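PDB 4WUJ: glycoside hydrolase family 15, cellulose signaling associated protein envoy from Hypocrea jecorina, which acts as a blue-light photoreceptor that carries flavin mononucleotide in its LOV (PAS-fold) domain, the part crystallised here, and probably links light to oxidative-stress signalling. Local coordinates for residues Ser39-Asp44 and Arg73-Leu78; Phe77-Pro82 and Asp92-Met97; Ser8-Asp13 and Ile52-Pro57; Pro57-Leu62 and Pro68-Arg73. All blocks are in the same frame, centred on the assembly; numbering follows the deposited sequence.

Contact 1. Residues Ser39-Asp44 and Arg73-Leu78. With FMN (flavin mononucleotide), chain I.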
# COMPACT_ATOMS: atom_id res chain seq x y z
N SER C 39 -4.27 -3.29 5.49
CA SER C 39 -5.38 -2.43 5.86
C SER C 39 -4.85 -1.21 6.62
O SER C 39 -4.09 -1.32 7.60
CB SER C 39 -6.40 -3.19 6.66
OG SER C 39 -7.22 -2.31 7.39
N LEU C 40 -5.20 -0.03 6.13
CA LEU C 40 -4.58 1.21 6.61
C LEU C 40 -5.59 2.32 6.65
O LEU C 40 -6.39 2.46 5.72
CB LEU C 40 -3.43 1.63 5.72
CG LEU C 40 -2.69 2.92 6.09
CD1 LEU C 40 -1.22 2.81 5.70
CD2 LEU C 40 -3.34 4.14 5.44
N THR C 41 -5.58 3.08 7.75
CA THR C 41 -6.36 4.30 7.84
C THR C 41 -5.42 5.44 8.19
O THR C 41 -4.37 5.27 8.83
CB THR C 41 -7.53 4.21 8.88
OG1 THR C 41 -7.00 4.10 10.21
CG2 THR C 41 -8.42 3.03 8.60
N LEU C 42 -5.78 6.61 7.71
CA LEU C 42 -5.09 7.84 8.02
C LEU C 42 -6.16 8.76 8.61
O LEU C 42 -7.24 8.98 8.00
CB LEU C 42 -4.51 8.43 6.75
CG LEU C 42 -3.53 9.58 6.81
CD1 LEU C 42 -2.32 9.33 7.72
CD2 LEU C 42 -3.07 9.78 5.36
N CYS C 43 -5.87 9.30 9.79
CA CYS C 43 -6.82 10.14 10.51
C CYS C 43 -6.18 11.47 10.82
O CYS C 43 -5.02 11.52 11.19
CB CYS C 43 -7.28 9.47 11.79
SG CYS C 43 -8.24 7.95 11.53
N ASP C 44 -6.93 12.55 10.61
CA ASP C 44 -6.43 13.86 10.93
C ASP C 44 -6.82 14.18 12.41
O ASP C 44 -7.93 14.64 12.68
CB ASP C 44 -7.02 14.90 9.97
CG ASP C 44 -6.39 16.27 10.16
OD1 ASP C 44 -5.81 16.51 11.24
OD2 ASP C 44 -6.49 17.09 9.23
N ARG C 73 -15.34 9.70 9.34
CA ARG C 73 -15.78 9.12 10.60
C ARG C 73 -14.59 8.75 11.48
O ARG C 73 -13.46 8.53 11.01
CB ARG C 73 -16.68 7.89 10.35
CG ARG C 73 -17.87 8.23 9.45
CD ARG C 73 -19.18 7.55 9.84
NE ARG C 73 -19.04 6.13 10.12
CZ ARG C 73 -20.08 5.29 10.23
NH1 ARG C 73 -21.32 5.73 10.07
NH2 ARG C 73 -19.87 3.99 10.48
N ASN C 74 -14.85 8.72 12.77
CA ASN C 74 -13.87 8.19 13.74
C ASN C 74 -13.85 6.69 13.60
O ASN C 74 -14.88 6.07 13.30
CB ASN C 74 -14.24 8.55 15.17
CG ASN C 74 -13.18 8.15 16.16
OD1 ASN C 74 -13.07 7.00 16.52
ND2 ASN C 74 -12.39 9.12 16.62
N CYS C 75 -12.67 6.12 13.80
CA CYS C 75 -12.46 4.67 13.67
C CYS C 75 -13.19 3.77 14.67
O CYS C 75 -13.22 2.53 14.50
CB CYS C 75 -10.98 4.40 13.76
SG CYS C 75 -10.10 4.78 12.21
N ARG C 76 -13.79 4.36 15.71
CA ARG C 76 -14.35 3.54 16.80
C ARG C 76 -15.60 2.77 16.32
O ARG C 76 -16.03 1.81 16.96
CB ARG C 76 -14.69 4.38 18.06
CG ARG C 76 -15.91 5.26 17.80
CD ARG C 76 -16.39 6.02 19.07
NE ARG C 76 -15.35 6.92 19.55
CZ ARG C 76 -15.18 8.16 19.14
NH1 ARG C 76 -15.97 8.66 18.19
NH2 ARG C 76 -14.20 8.88 19.63
N PHE C 77 -16.20 3.17 15.21
CA PHE C 77 -17.36 2.44 14.74
C PHE C 77 -17.00 0.96 14.52
O PHE C 77 -17.88 0.13 14.47
CB PHE C 77 -17.93 3.06 13.46
CG PHE C 77 -17.03 2.94 12.26
CD1 PHE C 77 -16.92 1.74 11.57
CD2 PHE C 77 -16.29 4.02 11.82
CE1 PHE C 77 -16.10 1.62 10.48
CE2 PHE C 77 -15.46 3.92 10.72
CZ PHE C 77 -15.37 2.71 10.05
N LEU C 78 -15.71 0.65 14.45
CA LEU C 78 -15.25 -0.72 14.24
C LEU C 78 -15.44 -1.57 15.48
O LEU C 78 -15.41 -2.81 15.43
CB LEU C 78 -13.78 -0.73 13.83
CG LEU C 78 -13.42 -0.19 12.43
CD1 LEU C 78 -11.92 -0.08 12.30
CD2 LEU C 78 -13.98 -1.11 11.37
N1 FMN I . -10.10 1.35 16.95
C2 FMN I . -10.49 0.07 16.62
O2 FMN I . -11.24 -0.56 17.37
N3 FMN I . -10.05 -0.51 15.43
C4 FMN I . -9.22 0.16 14.57
O4 FMN I . -8.87 -0.39 13.53
C4A FMN I . -8.81 1.46 14.89
N5 FMN I . -7.98 2.18 14.04
C5A FMN I . -7.58 3.44 14.36
C6 FMN I . -6.74 4.10 13.49
C7 FMN I . -6.33 5.40 13.77
C7M FMN I . -5.41 6.07 12.79
C8 FMN I . -6.77 6.03 14.95
C8M FMN I . -6.33 7.44 15.26
C9 FMN I . -7.61 5.34 15.84
C9A FMN I . -8.02 4.04 15.55
N10 FMN I . -8.87 3.33 16.41
C10 FMN I . -9.26 2.05 16.08
C1' FMN I . -9.36 3.86 17.74
C2' FMN I . -10.57 4.75 17.78
O2' FMN I . -10.61 5.52 16.60
C3' FMN I . -10.50 5.60 19.09
O3' FMN I . -9.29 6.35 19.15
C4' FMN I . -10.59 4.69 20.33
O4' FMN I . -11.87 4.08 20.35
C5' FMN I . -10.31 5.42 21.66
O5' FMN I . -11.07 6.61 21.73
P FMN I . -12.55 6.60 22.34
O1P FMN I . -13.07 8.02 22.14
O2P FMN I . -13.50 5.66 21.68
O3P FMN I . -12.48 6.28 23.79

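Contact 2. Residues Phe77-Pro82 and Asp92-Met97. With FMN (flavin mononucleotide), chain I.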
# COMPACT_ATOMS: atom_id res chain seq x y z
N PHE C 77 -16.20 3.17 15.21
CA PHE C 77 -17.36 2.44 14.74
C PHE C 77 -17.00 0.96 14.52
O PHE C 77 -17.88 0.13 14.47
CB PHE C 77 -17.93 3.06 13.46
CG PHE C 77 -17.03 2.94 12.26
CD1 PHE C 77 -16.92 1.74 11.57
CD2 PHE C 77 -16.29 4.02 11.82
CE1 PHE C 77 -16.10 1.62 10.48
CE2 PHE C 77 -15.46 3.92 10.72
CZ PHE C 77 -15.37 2.71 10.05
N LEU C 78 -15.71 0.65 14.45
CA LEU C 78 -15.25 -0.72 14.24
C LEU C 78 -15.44 -1.57 15.48
O LEU C 78 -15.41 -2.81 15.43
CB LEU C 78 -13.78 -0.73 13.83
CG LEU C 78 -13.42 -0.19 12.43
CD1 LEU C 78 -11.92 -0.08 12.30
CD2 LEU C 78 -13.98 -1.11 11.37
N GLN C 79 -15.63 -0.92 16.61
CA GLN C 79 -15.87 -1.65 17.85
C GLN C 79 -17.34 -2.02 17.99
O GLN C 79 -17.71 -2.71 18.93
CB GLN C 79 -15.41 -0.82 19.05
CG GLN C 79 -13.94 -0.69 19.18
CD GLN C 79 -13.54 0.65 19.82
OE1 GLN C 79 -14.28 1.19 20.65
NE2 GLN C 79 -12.37 1.18 19.45
N ASN C 80 -18.16 -1.58 17.04
CA ASN C 80 -19.61 -1.73 17.14
C ASN C 80 -20.24 -2.65 16.11
O ASN C 80 -20.11 -2.45 14.90
CB ASN C 80 -20.30 -0.37 17.02
CG ASN C 80 -20.00 0.54 18.17
OD1 ASN C 80 -19.73 0.09 19.29
ND2 ASN C 80 -20.02 1.84 17.90
N SER C 81 -20.96 -3.65 16.61
CA SER C 81 -21.91 -4.43 15.82
C SER C 81 -23.33 -3.98 16.23
O SER C 81 -23.64 -3.93 17.44
CB SER C 81 -21.67 -5.93 16.07
OG SER C 81 -22.42 -6.75 15.19
N PRO C 82 -24.20 -3.63 15.26
CA PRO C 82 -25.59 -3.30 15.60
C PRO C 82 -26.35 -4.52 16.16
O PRO C 82 -27.47 -4.39 16.67
CB PRO C 82 -26.20 -2.87 14.25
CG PRO C 82 -25.34 -3.53 13.22
CD PRO C 82 -23.96 -3.57 13.80
N ASP C 92 -9.45 -2.92 27.75
CA ASP C 92 -8.36 -2.02 28.07
C ASP C 92 -7.74 -1.46 26.77
O ASP C 92 -7.02 -0.46 26.78
CB ASP C 92 -7.30 -2.74 28.90
CG ASP C 92 -7.77 -3.04 30.36
OD1 ASP C 92 -8.59 -2.26 30.94
OD2 ASP C 92 -7.31 -4.05 30.93
N ALA C 93 -8.01 -2.13 25.66
CA ALA C 93 -7.44 -1.76 24.37
C ALA C 93 -7.88 -0.34 24.01
O ALA C 93 -7.04 0.50 23.75
CB ALA C 93 -7.88 -2.74 23.33
N VAL C 94 -9.18 -0.10 24.09
CA VAL C 94 -9.75 1.22 23.84
C VAL C 94 -9.04 2.36 24.58
O VAL C 94 -8.64 3.34 23.92
CB VAL C 94 -11.27 1.23 24.13
CG1 VAL C 94 -11.86 2.62 23.98
CG2 VAL C 94 -11.97 0.27 23.20
N GLN C 95 -8.85 2.25 25.91
CA GLN C 95 -8.16 3.30 26.68
C GLN C 95 -6.70 3.46 26.27
O GLN C 95 -6.17 4.58 26.20
CB GLN C 95 -8.06 3.04 28.20
CG GLN C 95 -9.20 2.42 28.91
CD GLN C 95 -8.87 2.25 30.42
OE1 GLN C 95 -8.45 3.21 31.09
NE2 GLN C 95 -9.03 1.02 30.93
N GLU C 96 -6.04 2.32 26.12
CA GLU C 96 -4.64 2.32 25.68
C GLU C 96 -4.55 3.10 24.35
O GLU C 96 -3.73 4.00 24.21
CB GLU C 96 -4.10 0.89 25.55
CG GLU C 96 -2.63 0.74 25.94
CD GLU C 96 -2.01 -0.62 25.52
OE1 GLU C 96 -2.74 -1.65 25.43
OE2 GLU C 96 -0.79 -0.64 25.26
N MET C 97 -5.43 2.79 23.40
CA MET C 97 -5.40 3.52 22.12
C MET C 97 -5.67 5.02 22.39
O MET C 97 -4.92 5.88 21.94
CB MET C 97 -6.43 2.95 21.16
CG MET C 97 -5.97 1.66 20.47
SD MET C 97 -7.09 1.03 19.20
CE MET C 97 -8.60 0.76 20.09
N1 FMN I . -10.10 1.35 16.95
C2 FMN I . -10.49 0.07 16.62
O2 FMN I . -11.24 -0.56 17.37
N3 FMN I . -10.05 -0.51 15.43
C4 FMN I . -9.22 0.16 14.57
O4 FMN I . -8.87 -0.39 13.53
C4A FMN I . -8.81 1.46 14.89
N5 FMN I . -7.98 2.18 14.04
C5A FMN I . -7.58 3.44 14.36
C6 FMN I . -6.74 4.10 13.49
C7 FMN I . -6.33 5.40 13.77
C7M FMN I . -5.41 6.07 12.79
C8 FMN I . -6.77 6.03 14.95
C8M FMN I . -6.33 7.44 15.26
C9 FMN I . -7.61 5.34 15.84
C9A FMN I . -8.02 4.04 15.55
N10 FMN I . -8.87 3.33 16.41
C10 FMN I . -9.26 2.05 16.08
C1' FMN I . -9.36 3.86 17.74
C2' FMN I . -10.57 4.75 17.78
O2' FMN I . -10.61 5.52 16.60
C3' FMN I . -10.50 5.60 19.09
O3' FMN I . -9.29 6.35 19.15
C4' FMN I . -10.59 4.69 20.33
O4' FMN I . -11.87 4.08 20.35
C5' FMN I . -10.31 5.42 21.66
O5' FMN I . -11.07 6.61 21.73
P FMN I . -12.55 6.60 22.34
O1P FMN I . -13.07 8.02 22.14
O2P FMN I . -13.50 5.66 21.68
O3P FMN I . -12.48 6.28 23.79

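Contact 3. Residues Ser8-Asp13 and Ile52-Pro57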
# COMPACT_ATOMS: atom_id res chain seq x y z
N SER C 8 -1.05 8.19 -7.32
CA SER C 8 -1.91 8.33 -6.12
C SER C 8 -3.23 9.02 -6.46
O SER C 8 -3.30 10.24 -6.50
CB SER C 8 -1.20 9.14 -5.04
OG SER C 8 -2.04 9.30 -3.92
N ALA C 9 -4.27 8.24 -6.72
CA ALA C 9 -5.56 8.84 -7.06
C ALA C 9 -6.10 9.72 -5.91
O ALA C 9 -6.88 10.65 -6.16
CB ALA C 9 -6.57 7.76 -7.40
N SER C 10 -5.70 9.46 -4.66
CA SER C 10 -6.17 10.28 -3.52
C SER C 10 -5.33 11.56 -3.35
O SER C 10 -5.70 12.44 -2.58
CB SER C 10 -6.07 9.49 -2.20
OG SER C 10 -4.72 9.40 -1.80
N GLY C 11 -4.20 11.65 -4.05
CA GLY C 11 -3.33 12.80 -3.91
C GLY C 11 -2.36 12.68 -2.77
O GLY C 11 -1.40 13.45 -2.67
N ILE C 12 -2.63 11.74 -1.87
CA ILE C 12 -1.85 11.58 -0.66
C ILE C 12 -0.70 10.63 -0.90
O ILE C 12 -0.87 9.60 -1.53
CB ILE C 12 -2.74 10.98 0.42
CG1 ILE C 12 -3.82 12.01 0.85
CG2 ILE C 12 -1.91 10.56 1.59
CD1 ILE C 12 -4.91 11.40 1.67
N ASP C 13 0.46 10.98 -0.38
CA ASP C 13 1.64 10.14 -0.53
C ASP C 13 1.73 9.12 0.59
O ASP C 13 2.59 9.21 1.46
CB ASP C 13 2.92 10.99 -0.59
CG ASP C 13 4.16 10.16 -0.93
OD1 ASP C 13 4.00 8.98 -1.28
OD2 ASP C 13 5.29 10.69 -0.87
N ILE C 52 -11.32 9.84 9.69
CA ILE C 52 -10.62 9.17 8.59
C ILE C 52 -10.59 10.08 7.35
O ILE C 52 -11.64 10.57 6.91
CB ILE C 52 -11.29 7.86 8.21
CG1 ILE C 52 -11.19 6.86 9.35
CG2 ILE C 52 -10.64 7.23 6.95
CD1 ILE C 52 -12.24 5.77 9.21
N VAL C 53 -9.39 10.33 6.83
CA VAL C 53 -9.24 11.09 5.59
C VAL C 53 -8.77 10.20 4.44
O VAL C 53 -8.78 10.62 3.28
CB VAL C 53 -8.31 12.30 5.75
CG1 VAL C 53 -8.89 13.26 6.77
CG2 VAL C 53 -6.94 11.91 6.17
N TYR C 54 -8.35 8.97 4.78
CA TYR C 54 -7.95 7.97 3.80
C TYR C 54 -8.00 6.58 4.41
O TYR C 54 -7.46 6.37 5.52
CB TYR C 54 -6.51 8.24 3.32
CG TYR C 54 -5.98 7.19 2.39
CD1 TYR C 54 -5.33 6.04 2.86
CD2 TYR C 54 -6.15 7.33 1.00
CE1 TYR C 54 -4.85 5.07 1.96
CE2 TYR C 54 -5.67 6.38 0.12
CZ TYR C 54 -5.04 5.24 0.60
OH TYR C 54 -4.61 4.33 -0.33
N ALA C 55 -8.61 5.63 3.69
CA ALA C 55 -8.49 4.21 4.01
C ALA C 55 -8.04 3.43 2.75
O ALA C 55 -8.50 3.72 1.61
CB ALA C 55 -9.80 3.69 4.50
N SER C 56 -7.15 2.47 2.95
CA SER C 56 -6.59 1.68 1.84
C SER C 56 -7.61 0.68 1.27
O SER C 56 -8.61 0.39 1.90
CB SER C 56 -5.39 0.87 2.34
OG SER C 56 -5.78 0.02 3.41
N PRO C 57 -7.36 0.18 0.04
CA PRO C 57 -8.14 -0.98 -0.44
C PRO C 57 -8.20 -2.15 0.59
O PRO C 57 -9.23 -2.76 0.82
CB PRO C 57 -7.37 -1.42 -1.72
CG PRO C 57 -6.73 -0.09 -2.21
CD PRO C 57 -6.33 0.62 -0.93

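Contact 4. Residues Pro57-Leu62 and Pro68-Arg73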
# COMPACT_ATOMS: atom_id res chain seq x y z
N PRO C 57 -7.36 0.18 0.04
CA PRO C 57 -8.14 -0.98 -0.44
C PRO C 57 -8.20 -2.15 0.59
O PRO C 57 -9.23 -2.76 0.82
CB PRO C 57 -7.37 -1.42 -1.72
CG PRO C 57 -6.73 -0.09 -2.21
CD PRO C 57 -6.33 0.62 -0.93
N GLY C 58 -7.06 -2.45 1.18
CA GLY C 58 -7.02 -3.47 2.23
C GLY C 58 -8.01 -3.20 3.38
O GLY C 58 -8.52 -4.15 3.98
N PHE C 59 -8.29 -1.93 3.71
CA PHE C 59 -9.23 -1.66 4.81
C PHE C 59 -10.64 -1.99 4.38
O PHE C 59 -11.40 -2.59 5.14
CB PHE C 59 -9.16 -0.20 5.27
CG PHE C 59 -10.19 0.18 6.34
CD1 PHE C 59 -9.88 0.03 7.72
CD2 PHE C 59 -11.44 0.69 5.97
CE1 PHE C 59 -10.81 0.41 8.72
CE2 PHE C 59 -12.39 1.07 6.94
CZ PHE C 59 -12.07 0.94 8.33
N TYR C 60 -11.01 -1.60 3.17
CA TYR C 60 -12.35 -1.94 2.70
C TYR C 60 -12.51 -3.47 2.53
O TYR C 60 -13.59 -4.03 2.73
CB TYR C 60 -12.65 -1.18 1.43
CG TYR C 60 -12.53 0.32 1.58
CD1 TYR C 60 -13.33 1.02 2.50
CD2 TYR C 60 -11.65 1.07 0.79
CE1 TYR C 60 -13.24 2.40 2.64
CE2 TYR C 60 -11.56 2.48 0.94
CZ TYR C 60 -12.37 3.13 1.86
OH TYR C 60 -12.31 4.48 2.04
N GLN C 61 -11.42 -4.16 2.20
CA GLN C 61 -11.48 -5.60 2.02
C GLN C 61 -11.55 -6.29 3.40
O GLN C 61 -12.26 -7.29 3.58
CB GLN C 61 -10.25 -6.11 1.23
CG GLN C 61 -10.29 -7.58 0.87
CD GLN C 61 -11.12 -7.82 -0.36
OE1 GLN C 61 -12.32 -7.53 -0.38
NE2 GLN C 61 -10.49 -8.31 -1.43
N LEU C 62 -10.78 -5.79 4.35
CA LEU C 62 -10.83 -6.39 5.68
C LEU C 62 -12.18 -6.14 6.33
O LEU C 62 -12.77 -7.06 6.86
CB LEU C 62 -9.71 -5.88 6.58
CG LEU C 62 -9.93 -6.19 8.06
CD1 LEU C 62 -9.79 -7.70 8.33
CD2 LEU C 62 -8.98 -5.42 8.90
N PRO C 68 -17.58 5.77 1.19
CA PRO C 68 -18.53 6.80 1.60
C PRO C 68 -19.25 6.45 2.90
O PRO C 68 -19.82 7.32 3.54
CB PRO C 68 -19.54 6.84 0.43
CG PRO C 68 -18.91 5.98 -0.68
CD PRO C 68 -18.07 4.99 0.04
N GLU C 69 -19.22 5.18 3.26
CA GLU C 69 -19.73 4.72 4.55
C GLU C 69 -18.82 5.13 5.75
O GLU C 69 -19.33 5.35 6.84
CB GLU C 69 -19.91 3.18 4.52
CG GLU C 69 -20.82 2.62 3.41
CD GLU C 69 -21.04 1.08 3.46
OE1 GLU C 69 -20.13 0.29 3.81
OE2 GLU C 69 -22.15 0.64 3.12
N ILE C 70 -17.50 5.25 5.53
CA ILE C 70 -16.55 5.43 6.62
C ILE C 70 -15.72 6.75 6.59
O ILE C 70 -15.25 7.25 7.61
CB ILE C 70 -15.63 4.21 6.73
CG1 ILE C 70 -14.77 4.05 5.48
CG2 ILE C 70 -16.47 2.96 6.96
CD1 ILE C 70 -13.47 4.78 5.53
N MET C 71 -15.58 7.35 5.43
CA MET C 71 -14.83 8.59 5.35
C MET C 71 -15.39 9.70 6.23
O MET C 71 -16.59 9.92 6.27
CB MET C 71 -14.81 9.11 3.91
CG MET C 71 -13.51 9.79 3.54
SD MET C 71 -12.13 8.64 3.37
CE MET C 71 -11.57 9.32 1.82
N GLY C 72 -14.50 10.43 6.90
CA GLY C 72 -14.89 11.51 7.78
C GLY C 72 -15.29 11.01 9.16
O GLY C 72 -15.54 11.80 10.04
N ARG C 73 -15.34 9.70 9.34
CA ARG C 73 -15.78 9.12 10.60
C ARG C 73 -14.59 8.75 11.48
O ARG C 73 -13.46 8.53 11.01
CB ARG C 73 -16.68 7.89 10.35
CG ARG C 73 -17.87 8.23 9.45
CD ARG C 73 -19.18 7.55 9.84
NE ARG C 73 -19.04 6.13 10.12
CZ ARG C 73 -20.08 5.29 10.23
NH1 ARG C 73 -21.32 5.73 10.07
NH2 ARG C 73 -19.87 3.99 10.48

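Contact 1. Residues Ser39-Asp44 and Arg73-Leu78
T41 and C75 mark where strand 39-44 passes the loop 73-78, their CA atoms 8.4 Å apart. No backbone hydrogen bond joins the two; the loop winds into 3-10 geometry from C75 onward, and the flavin lies against both segments. Across the gap the contact is a small cluster of T41, C43 and C75. The two sulfurs approach to 3.7 Å (C43 SG to C75 SG), a van der Waals distance far too long for a disulfide, while T41 OG1 touches C75 SG at 3.8 Å. With SG turned opposite the carbonyl carbon (chi1 -79°), C75 brings its sulfur under the isoalloxazine, 4.5 Å from FMN C4A. In LOV domains the cysteine of this sequence motif is the one that forms the light-induced adduct with that carbon, so C75 is probably the photoactive residue.

N74 holds the ribityl chain: FMN O2' donates to its OD1 at 2.9 Å. The same oxygen accepts R76 N in an Asx turn and sits over a face of the R76 guanidinium. With an alanine at N74, O2' of the flavin and the R76 amide would probably both lose their acceptor, leaving the turn less firmly set. R76 grips the phosphate through two bonds, NE to FMN O2P (3.1 Å, nearly straight at 174°) and NH2 to FMN O1P (2.9 Å); D49 pairs with its NH1.

Around the cluster, F59 of helix 57-63 packs on T41 and L78, I52 of strand 52-55 on C43 and C75, and strand 139-144 lies alongside 39-44.

Contact 2. Residues Phe77-Pro82 and Asp92-Met97
Q79 and V94 meet at an angle, the amide end of the glutamine slanting over one branch of the valine, with Q79 OE1 3.6 Å from V94 CG2. The methyl group of M97 closes on the other end of the same amide, NE2 to CE 3.8 Å. These touches are van der Waals only; what turns the amide is the flavin. Q79 NE2 donates to FMN O2 at 2.9 Å and to O4' of the ribityl chain at 3.1 Å, both fairly straight (161° and 163°), with a weak, longer bond to N1. Pyrimidine edge and ribityl chain are thus tied to one nitrogen, which leaves OE1 on the valine side.

V94 has CG1 opposite its backbone N (chi1 175°), which sends CG1 toward the phosphate, 3.7 Å from FMN O3P, and CG2 toward the glutamine. M97, extended until its last bond and bent there, sets CE 3.5 Å from FMN N1. Nearby, N113 of strand 107-114 touches Q79 and also bonds the flavin, and R98 follows on the helix.

Such a pairing, the glutamine that closes the GXNCRFLQ motif set against a helix beside the ribityl chain, belongs to the flavin pocket of LOV domains.

Contact 3. Residues Ser8-Asp13 and Ile52-Pro57
S10 and I12 pack on Y54 by van der Waals contact alone, with no hydrogen bond between 8-13 and 52-57: the N-terminal turn leading into helix 14-22 is laid on edge strand 52-55 at the interface with the second subunit. S10 brings OG to 3.7 Å from Y54 CE2, and its CB is also close to ring carbons CD2 and CE2. I12 stretches obliquely across Y54, CD1 3.9 Å from Y54 CB, and L42 of the neighbouring strand also packs on I12.

Within the turn, G11 N bonds to S8 O in a type I beta turn, I12 N donates to S10 OG (3.1 Å, 159°) in an ST turn, and S8 OG donates to I12 O at 2.7 Å, from above the carbonyl plane. S10 OG has a further partner in D35 of the second subunit, and Y54 OH bonds to C36 N there. If S10 were an alanine, the I12 amide would probably lose its acceptor and D35 of the second subunit the stronger of its two serine partners here, S8 being the weak one.

V53 and Y54 both face L42, a classic beta bulge, and the whole resembles the N-terminal cap over the PAS core of fungal LOV proteins such as Vivid.

Contact 4. Residues Pro57-Leu62 and Pro68-Arg73
I70 carries most of this contact, packing on F59 and Y60 of helix 57-63 from the short helix 67-70. P68, ahead of it, points its CB away from the partner helix. E69 follows, and its carboxylate pairs with K116 instead. At I70 the chain meets the other helix: CG1 comes up to the edge of the Y60 ring, near its plane, 3.6 Å from CE1, and CD1 reaches on to Y60 OH at 3.7 Å. CG1 is also 4.1 Å from F59 CE2, the two side chains running past one another in opposite senses. The first torsion (chi1 64°) puts CG1 between the backbone N and the carbonyl carbon, which aims this branch at both rings.

M71 leaves the helix and adds a looser touch, its SD 4.4 Å from Y60 OH. G72 then takes a positive phi of 83°, suited to a glycine as the third residue of the type II turn that runs from I70 to R73 and is closed by R73 N to I70 O at 3.0 Å. R73 folds back so that E69 O lies over a face of its guanidinium, 3.3 Å from the plane, and that group also makes a cation-pi contact with F77.

Backbone bonds from G72 and R73 to I52 fix the turn against strand 52-55. This is the short helical connection after the second strand of the PAS fold, leading into the GXNCRFLQ-type motif of LOV domains.

How the contacts relate
Contacts 1 and 2 both touch the flavin, their centres 11 Å apart, and share F77 and L78: one chain segment runs past the C43-C75 sulfur pair and on to the pyrimidine edge. Contact 4, its centre 8 Å from that of contact 1, backs 73-78 with F77 CZ 3.3 Å from I70 CG2; separately, F59 CD1 touches strand 39-44, 3.4 Å from T41 CG2. Contact 3 is linked to contact 1 by L42 N to Y54 O at 2.8 Å, and to contact 4 by V53 O to M71 CE at 3.4 Å. It lies 23 Å from contact 2, centre to centre, so the flavin pocket and the dimer-facing cap are joined through 39-44, 52-57 and 73-78.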